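Local coordinates for insecticidal protein (Brevibacillus laterosporus, PDB 7ML9) that is active against the western corn rootworm and probably forms a beta-barrel pore in target membranes, at residues A[241-250]-A[260-268]; A[36-47]-A[226-234]. All coordinates share one frame; numbering follows the deposited sequence.

Interaction 1. Residues A[241-250]-A[260-268]; sequences NIGAVLTKCQ and FQPSGRDVI. With EDO (1,2-ethanediol), chain H.
Leu246 points from the second turn of the helix straight at the hairpin 260-268, and its CD2 methyl does most of the touching. With CG anti to the backbone N (chi1 176°), the side chain reaches between the two strands: CD2 lies 3.7 Å from Phe260 CB and equally close to Pro262 CD on one strand and Val267 CG1 on the other. The second methyl, CD1, also lies against Phe260 CB (4.0 Å), so both branches of the leucine fill the space over the hairpin. The Phe260 ring itself turns away from the helix, toward Arg31. One turn earlier Ile242 crosses Val267 at about a right angle, CD1 against CG2 at 3.9 Å. Next to Ile242, Gly243 lies so close against the turn that a CB would collide with Gly264 O; its bare CA instead makes a CH-O contact to that oxygen, and its N donates to Arg265 O at 3.0 Å. The hairpin is closed by a type II' turn, Ser263 to Asp266, with Gly264 at the positive phi such a turn requires, and the helix packs on it at one end of the long curled sheet of this aerolysin-like ETX/MTX2 family protein. Asn241 is the N-cap: its OD1 accepts from Ala244 N at 2.8 Å, while its CB rests over the centre of one face of the Arg265 guanidinium, the amide and guanidinium planes 50° apart. The Arg265 chain bends at chi3 to bring that face round. At the far end Gln250, extended beyond CG, donates from NE2 to Phe260 O (N-H...O angle 159°); NE2 lies above that carbonyl's plane, the oxygen close to the Gln250 amide plane. Thr247 OG1 bonds back to Gly243 O and lies 3.3 Å from Pro262 CB.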
# COMPACT_ATOMS: atom_id res chain seq x y z
N ASN A 241 24.09 14.68 -13.78
CA ASN A 241 23.04 13.71 -13.42
C ASN A 241 22.37 14.08 -12.10
O ASN A 241 23.00 14.64 -11.18
CB ASN A 241 23.63 12.29 -13.33
CG ASN A 241 24.64 12.11 -12.18
OD1 ASN A 241 24.26 11.90 -11.03
ND2 ASN A 241 25.92 12.17 -12.50
N ILE A 242 21.08 13.78 -12.00
CA ILE A 242 20.30 14.28 -10.87
C ILE A 242 20.75 13.62 -9.57
O ILE A 242 20.60 14.22 -8.50
CB ILE A 242 18.78 14.08 -11.10
CG1 ILE A 242 18.48 12.65 -11.55
CG2 ILE A 242 18.22 15.09 -12.12
CD1 ILE A 242 16.95 12.34 -11.57
N GLY A 243 21.28 12.40 -9.62
CA GLY A 243 21.72 11.76 -8.39
C GLY A 243 22.82 12.54 -7.69
O GLY A 243 22.80 12.73 -6.47
N ALA A 244 23.78 13.03 -8.47
CA ALA A 244 24.86 13.82 -7.89
C ALA A 244 24.36 15.19 -7.45
O ALA A 244 24.77 15.69 -6.39
CB ALA A 244 26.01 13.97 -8.89
N VAL A 245 23.49 15.81 -8.24
CA VAL A 245 22.97 17.11 -7.85
C VAL A 245 22.13 16.99 -6.59
O VAL A 245 22.22 17.83 -5.69
CB VAL A 245 22.19 17.75 -9.01
CG1 VAL A 245 21.53 19.08 -8.57
CG2 VAL A 245 23.12 17.96 -10.23
N LEU A 246 21.31 15.93 -6.48
CA LEU A 246 20.53 15.76 -5.25
C LEU A 246 21.44 15.52 -4.05
O LEU A 246 21.21 16.07 -2.97
CB LEU A 246 19.54 14.60 -5.39
CG LEU A 246 18.74 14.28 -4.12
CD1 LEU A 246 17.74 15.39 -3.79
CD2 LEU A 246 18.03 12.92 -4.24
N THR A 247 22.48 14.71 -4.22
CA THR A 247 23.39 14.45 -3.11
C THR A 247 23.98 15.74 -2.59
O THR A 247 24.03 15.97 -1.37
CB THR A 247 24.49 13.48 -3.56
OG1 THR A 247 23.89 12.27 -4.03
CG2 THR A 247 25.47 13.16 -2.41
N LYS A 248 24.37 16.64 -3.49
CA LYS A 248 24.96 17.91 -3.08
C LYS A 248 23.94 18.78 -2.36
O LYS A 248 24.22 19.33 -1.29
CB LYS A 248 25.51 18.64 -4.32
CG LYS A 248 26.07 20.03 -4.02
CD LYS A 248 26.67 20.65 -5.28
CE LYS A 248 27.29 22.01 -4.95
NZ LYS A 248 27.54 22.76 -6.21
N CYS A 249 22.74 18.89 -2.94
CA CYS A 249 21.72 19.78 -2.40
C CYS A 249 21.27 19.33 -1.01
O CYS A 249 21.03 20.17 -0.13
CB CYS A 249 20.54 19.83 -3.38
SG CYS A 249 20.88 21.01 -4.75
N GLN A 250 21.17 18.02 -0.80
CA GLN A 250 20.81 17.51 0.53
C GLN A 250 21.93 17.73 1.54
O GLN A 250 21.66 18.10 2.69
CB GLN A 250 20.43 16.03 0.42
CG GLN A 250 19.09 15.86 -0.29
CD GLN A 250 18.57 14.43 -0.30
OE1 GLN A 250 19.34 13.47 -0.42
NE2 GLN A 250 17.26 14.28 -0.20
N PHE A 260 13.08 12.37 -1.45
CA PHE A 260 13.98 11.95 -2.52
C PHE A 260 15.23 11.36 -1.89
O PHE A 260 15.68 11.81 -0.83
CB PHE A 260 14.41 13.12 -3.43
CG PHE A 260 13.29 13.69 -4.28
CD1 PHE A 260 12.29 14.45 -3.71
CD2 PHE A 260 13.28 13.48 -5.66
CE1 PHE A 260 11.28 14.99 -4.50
CE2 PHE A 260 12.27 14.03 -6.45
CZ PHE A 260 11.27 14.78 -5.86
N GLN A 261 15.81 10.39 -2.58
CA GLN A 261 17.01 9.73 -2.13
C GLN A 261 17.89 9.48 -3.34
O GLN A 261 17.40 8.98 -4.36
CB GLN A 261 16.63 8.40 -1.46
CG GLN A 261 17.73 7.63 -0.81
CD GLN A 261 17.15 6.36 -0.17
OE1 GLN A 261 16.40 6.43 0.80
NE2 GLN A 261 17.47 5.22 -0.74
N PRO A 262 19.19 9.80 -3.28
CA PRO A 262 20.06 9.49 -4.42
C PRO A 262 20.28 7.99 -4.58
O PRO A 262 20.28 7.23 -3.60
CB PRO A 262 21.37 10.21 -4.09
CG PRO A 262 21.35 10.41 -2.62
CD PRO A 262 19.90 10.51 -2.21
N SER A 263 20.47 7.58 -5.82
CA SER A 263 20.74 6.17 -6.12
C SER A 263 21.68 6.16 -7.33
O SER A 263 21.25 5.97 -8.47
CB SER A 263 19.45 5.38 -6.37
OG SER A 263 19.74 4.05 -6.74
N GLY A 264 22.96 6.38 -7.06
CA GLY A 264 23.92 6.53 -8.15
C GLY A 264 23.57 7.77 -8.96
O GLY A 264 23.38 8.86 -8.41
N ARG A 265 23.47 7.61 -10.28
CA ARG A 265 23.08 8.72 -11.15
C ARG A 265 21.59 9.04 -11.09
O ARG A 265 21.19 10.11 -11.58
CB ARG A 265 23.46 8.41 -12.61
CG ARG A 265 24.95 8.16 -12.84
CD ARG A 265 25.23 7.74 -14.29
NE ARG A 265 24.67 8.70 -15.25
CZ ARG A 265 25.32 9.79 -15.67
NH1 ARG A 265 26.54 10.05 -15.22
NH2 ARG A 265 24.74 10.62 -16.53
N ASP A 266 20.76 8.17 -10.51
CA ASP A 266 19.32 8.35 -10.47
C ASP A 266 18.91 8.85 -9.08
O ASP A 266 19.73 9.01 -8.17
CB ASP A 266 18.59 7.03 -10.80
CG ASP A 266 19.10 6.38 -12.08
OD1 ASP A 266 19.00 7.01 -13.16
OD2 ASP A 266 19.62 5.24 -12.00
N VAL A 267 17.61 9.10 -8.93
CA VAL A 267 17.04 9.38 -7.62
C VAL A 267 15.82 8.48 -7.43
O VAL A 267 15.15 8.09 -8.39
CB VAL A 267 16.64 10.87 -7.42
CG1 VAL A 267 17.80 11.85 -7.80
CG2 VAL A 267 15.43 11.18 -8.21
N ILE A 268 15.56 8.14 -6.17
CA ILE A 268 14.35 7.40 -5.80
C ILE A 268 13.42 8.37 -5.09
O ILE A 268 13.83 9.06 -4.15
CB ILE A 268 14.69 6.20 -4.90
CG1 ILE A 268 15.57 5.20 -5.65
CG2 ILE A 268 13.41 5.52 -4.39
CD1 ILE A 268 16.21 4.17 -4.75
C1 EDO H . 27.49 20.04 -9.35
O1 EDO H . 26.83 21.17 -8.76
C2 EDO H . 27.15 18.77 -8.58
O2 EDO H . 28.19 17.82 -8.79

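Interaction 2. Residues A[36-47]-A[226-234]; sequences AREDEAGTFNEA and IAWRVSPGY. With EDO (1,2-ethanediol), chain H; EDO (1,2-ethanediol), chain E.
Phe44 and Pro232 run antiparallel alongside one another, the proline oblique to the ring with CD 3.5 Å from Phe44 CE1, while Val230 CG2 lies in plane at the edge of the phenyl ring, 3.9 Å from CE2. A flat aromatic can meet a rigid proline and a branched valine together. Two turns earlier, where helix and strand come close, small residues fit: Ala36 CB meets Ala227 CB at 3.8 Å. Between these patches a water bridges Glu40 O and Val230 O, lying over one face of the Phe44 ring toward its rim. Glu40, extended from a CG anti to its own N (chi1 -176°), offers the anti lone pair of OE2 to Val230 N at 2.9 Å; Arg82 holds the same oxygen by a salt bridge. On the other flank Arg229, bent at chi2 and chi3, takes Asp39 OD2 side-on with NE (2.9 Å) and NH2, the oxygen lying in the guanidinium plane. An ethanediol, probably from the crystallisation liquor, also donates to OD2, and Lys248 pairs with OD1, which would be expected to offset the buried negative charge. A helix thus packs at 40° on the end of a long sheet strand, at one end of the elongated beta-rich molecule typical of aerolysin-like toxins.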
# COMPACT_ATOMS: atom_id res chain seq x y z
N ALA A 36 17.56 21.59 -9.91
CA ALA A 36 18.57 22.28 -10.74
C ALA A 36 18.68 23.75 -10.34
O ALA A 36 19.80 24.29 -10.23
CB ALA A 36 18.23 22.15 -12.23
N ARG A 37 17.55 24.43 -10.12
CA ARG A 37 17.59 25.83 -9.70
C ARG A 37 18.27 26.00 -8.34
O ARG A 37 18.95 27.01 -8.11
CB ARG A 37 16.17 26.40 -9.65
CG ARG A 37 15.45 26.41 -11.02
CD ARG A 37 13.98 26.78 -10.88
NE ARG A 37 13.31 26.64 -12.17
CZ ARG A 37 12.21 25.93 -12.39
NH1 ARG A 37 11.61 25.29 -11.38
NH2 ARG A 37 11.69 25.87 -13.62
N GLU A 38 18.10 25.04 -7.43
CA GLU A 38 18.74 25.14 -6.11
C GLU A 38 20.25 25.09 -6.23
O GLU A 38 20.97 25.90 -5.63
CB GLU A 38 18.27 24.02 -5.17
CG GLU A 38 16.80 24.03 -4.89
CD GLU A 38 16.41 24.99 -3.79
OE1 GLU A 38 17.31 25.61 -3.19
OE2 GLU A 38 15.19 25.11 -3.52
N ASP A 39 20.76 24.12 -7.00
CA ASP A 39 22.20 24.00 -7.19
C ASP A 39 22.77 25.25 -7.85
O ASP A 39 23.82 25.76 -7.44
CB ASP A 39 22.50 22.76 -8.04
CG ASP A 39 23.99 22.48 -8.19
OD1 ASP A 39 24.81 22.91 -7.35
OD2 ASP A 39 24.35 21.80 -9.16
N GLU A 40 22.08 25.76 -8.87
CA GLU A 40 22.49 27.00 -9.53
C GLU A 40 22.65 28.14 -8.53
O GLU A 40 23.73 28.71 -8.39
CB GLU A 40 21.46 27.35 -10.61
CG GLU A 40 21.79 28.57 -11.49
CD GLU A 40 20.77 28.72 -12.60
OE1 GLU A 40 19.69 29.32 -12.35
OE2 GLU A 40 21.02 28.20 -13.70
N ALA A 41 21.56 28.48 -7.83
CA ALA A 41 21.60 29.60 -6.90
C ALA A 41 22.59 29.36 -5.77
O ALA A 41 23.40 30.24 -5.44
CB ALA A 41 20.21 29.88 -6.35
N GLY A 42 22.53 28.18 -5.14
CA GLY A 42 23.42 27.91 -4.01
C GLY A 42 24.89 28.02 -4.37
O GLY A 42 25.69 28.56 -3.60
N THR A 43 25.28 27.51 -5.54
CA THR A 43 26.68 27.52 -5.94
C THR A 43 27.19 28.95 -6.18
O THR A 43 28.31 29.29 -5.78
CB THR A 43 26.86 26.65 -7.18
OG1 THR A 43 26.55 25.28 -6.84
CG2 THR A 43 28.29 26.72 -7.69
N PHE A 44 26.39 29.79 -6.85
CA PHE A 44 26.77 31.20 -7.00
C PHE A 44 26.80 31.91 -5.66
O PHE A 44 27.62 32.81 -5.45
CB PHE A 44 25.80 31.91 -7.95
CG PHE A 44 26.06 31.61 -9.40
CD1 PHE A 44 27.34 31.71 -9.92
CD2 PHE A 44 25.03 31.22 -10.23
CE1 PHE A 44 27.58 31.42 -11.26
CE2 PHE A 44 25.26 30.92 -11.56
CZ PHE A 44 26.53 31.02 -12.07
N ASN A 45 25.91 31.54 -4.74
CA ASN A 45 25.91 32.17 -3.43
C ASN A 45 27.20 31.88 -2.69
O ASN A 45 27.70 32.75 -1.96
CB ASN A 45 24.70 31.73 -2.62
CG ASN A 45 23.44 32.36 -3.10
OD1 ASN A 45 23.47 33.30 -3.90
ND2 ASN A 45 22.30 31.87 -2.62
N GLU A 46 27.76 30.68 -2.84
CA GLU A 46 29.07 30.40 -2.27
C GLU A 46 30.15 31.20 -3.00
O GLU A 46 31.05 31.75 -2.36
CB GLU A 46 29.40 28.90 -2.33
CG GLU A 46 28.47 28.02 -1.44
CD GLU A 46 28.86 26.55 -1.39
OE1 GLU A 46 29.73 26.10 -2.17
OE2 GLU A 46 28.27 25.82 -0.55
N ALA A 47 30.06 31.25 -4.33
CA ALA A 47 31.12 31.89 -5.12
C ALA A 47 31.20 33.38 -4.86
O ALA A 47 32.30 33.95 -4.89
CB ALA A 47 30.89 31.64 -6.61
N ILE A 226 19.16 14.57 -16.16
CA ILE A 226 20.32 15.45 -16.17
C ILE A 226 19.84 16.85 -15.82
O ILE A 226 18.94 17.38 -16.49
CB ILE A 226 21.01 15.48 -17.55
CG1 ILE A 226 21.44 14.09 -18.01
CG2 ILE A 226 22.21 16.45 -17.53
CD1 ILE A 226 22.45 13.43 -17.08
N ALA A 227 20.44 17.47 -14.79
CA ALA A 227 20.01 18.79 -14.34
C ALA A 227 20.88 19.87 -14.98
O ALA A 227 22.11 19.79 -14.91
CB ALA A 227 20.07 18.91 -12.81
N TRP A 228 20.24 20.90 -15.54
CA TRP A 228 20.94 21.93 -16.31
C TRP A 228 20.96 23.22 -15.52
O TRP A 228 19.91 23.71 -15.09
CB TRP A 228 20.30 22.12 -17.70
CG TRP A 228 20.62 20.97 -18.60
CD1 TRP A 228 19.98 19.76 -18.66
CD2 TRP A 228 21.71 20.89 -19.53
NE1 TRP A 228 20.61 18.93 -19.55
CE2 TRP A 228 21.67 19.61 -20.10
CE3 TRP A 228 22.72 21.78 -19.93
CZ2 TRP A 228 22.60 19.19 -21.07
CZ3 TRP A 228 23.63 21.36 -20.87
CH2 TRP A 228 23.56 20.08 -21.44
N ARG A 229 22.17 23.78 -15.32
CA ARG A 229 22.37 24.97 -14.52
C ARG A 229 23.47 25.81 -15.15
O ARG A 229 24.42 25.28 -15.72
CB ARG A 229 22.84 24.65 -13.07
CG ARG A 229 21.84 23.99 -12.16
CD ARG A 229 21.90 22.47 -12.24
NE ARG A 229 23.17 21.94 -11.79
CZ ARG A 229 23.99 21.25 -12.58
NH1 ARG A 229 23.65 21.02 -13.85
NH2 ARG A 229 25.14 20.80 -12.10
N VAL A 230 23.36 27.13 -15.03
CA VAL A 230 24.57 27.92 -15.26
C VAL A 230 25.38 27.91 -13.98
O VAL A 230 24.83 27.84 -12.87
CB VAL A 230 24.28 29.35 -15.74
CG1 VAL A 230 23.78 29.31 -17.19
CG2 VAL A 230 23.31 30.06 -14.81
N SER A 231 26.69 27.98 -14.14
CA SER A 231 27.64 27.77 -13.05
C SER A 231 28.95 28.47 -13.43
O SER A 231 29.15 28.82 -14.59
CB SER A 231 27.87 26.28 -12.80
OG SER A 231 28.72 25.70 -13.77
N PRO A 232 29.84 28.70 -12.46
CA PRO A 232 31.11 29.38 -12.82
C PRO A 232 31.87 28.67 -13.92
O PRO A 232 32.37 29.33 -14.84
CB PRO A 232 31.87 29.39 -11.49
CG PRO A 232 30.78 29.48 -10.46
CD PRO A 232 29.68 28.58 -11.00
N GLY A 233 31.96 27.33 -13.87
CA GLY A 233 32.63 26.59 -14.92
C GLY A 233 31.88 26.49 -16.23
O GLY A 233 32.51 26.23 -17.27
N TYR A 234 30.55 26.66 -16.23
CA TYR A 234 29.72 26.57 -17.44
C TYR A 234 28.76 27.75 -17.47
O TYR A 234 27.57 27.61 -17.16
CB TYR A 234 28.95 25.24 -17.49
CG TYR A 234 29.84 24.03 -17.52
CD1 TYR A 234 30.31 23.46 -16.34
CD2 TYR A 234 30.23 23.45 -18.73
CE1 TYR A 234 31.14 22.35 -16.36
CE2 TYR A 234 31.05 22.34 -18.75
CZ TYR A 234 31.50 21.80 -17.57
OH TYR A 234 32.33 20.69 -17.59
C1 EDO H . 27.49 20.04 -9.35
O1 EDO H . 26.83 21.17 -8.76
C2 EDO H . 27.15 18.77 -8.58
O2 EDO H . 28.19 17.82 -8.79
C1 EDO E . 25.11 26.76 2.73
O1 EDO E . 24.34 25.56 2.71
C2 EDO E . 26.47 26.45 2.13
O2 EDO E . 26.40 26.76 0.73
O HOH W 1 25.78 27.62 -10.30

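Overall arrangement
After the short strand 25-27, helix 28-48 meets a partner far along the chain: interaction 2 closes a loop of 178 residues, mostly strand, when the end of strand 201-229 reaches it. The chain then turns back through strand 238-241 into helix 242-252, and interaction 1 closes a short loop of nine residues onto the hairpin 260-268. The two are in series, neither nested nor crossed, with centres 15 Å apart. They meet directly: Lys248 of interaction 1 pairs with Asp39 and Thr43 of interaction 2, and Ile226 packs on Asn241 and Arg265. Together they tie both helices to neighbouring strands 201-229 and 266-289 of one sheet.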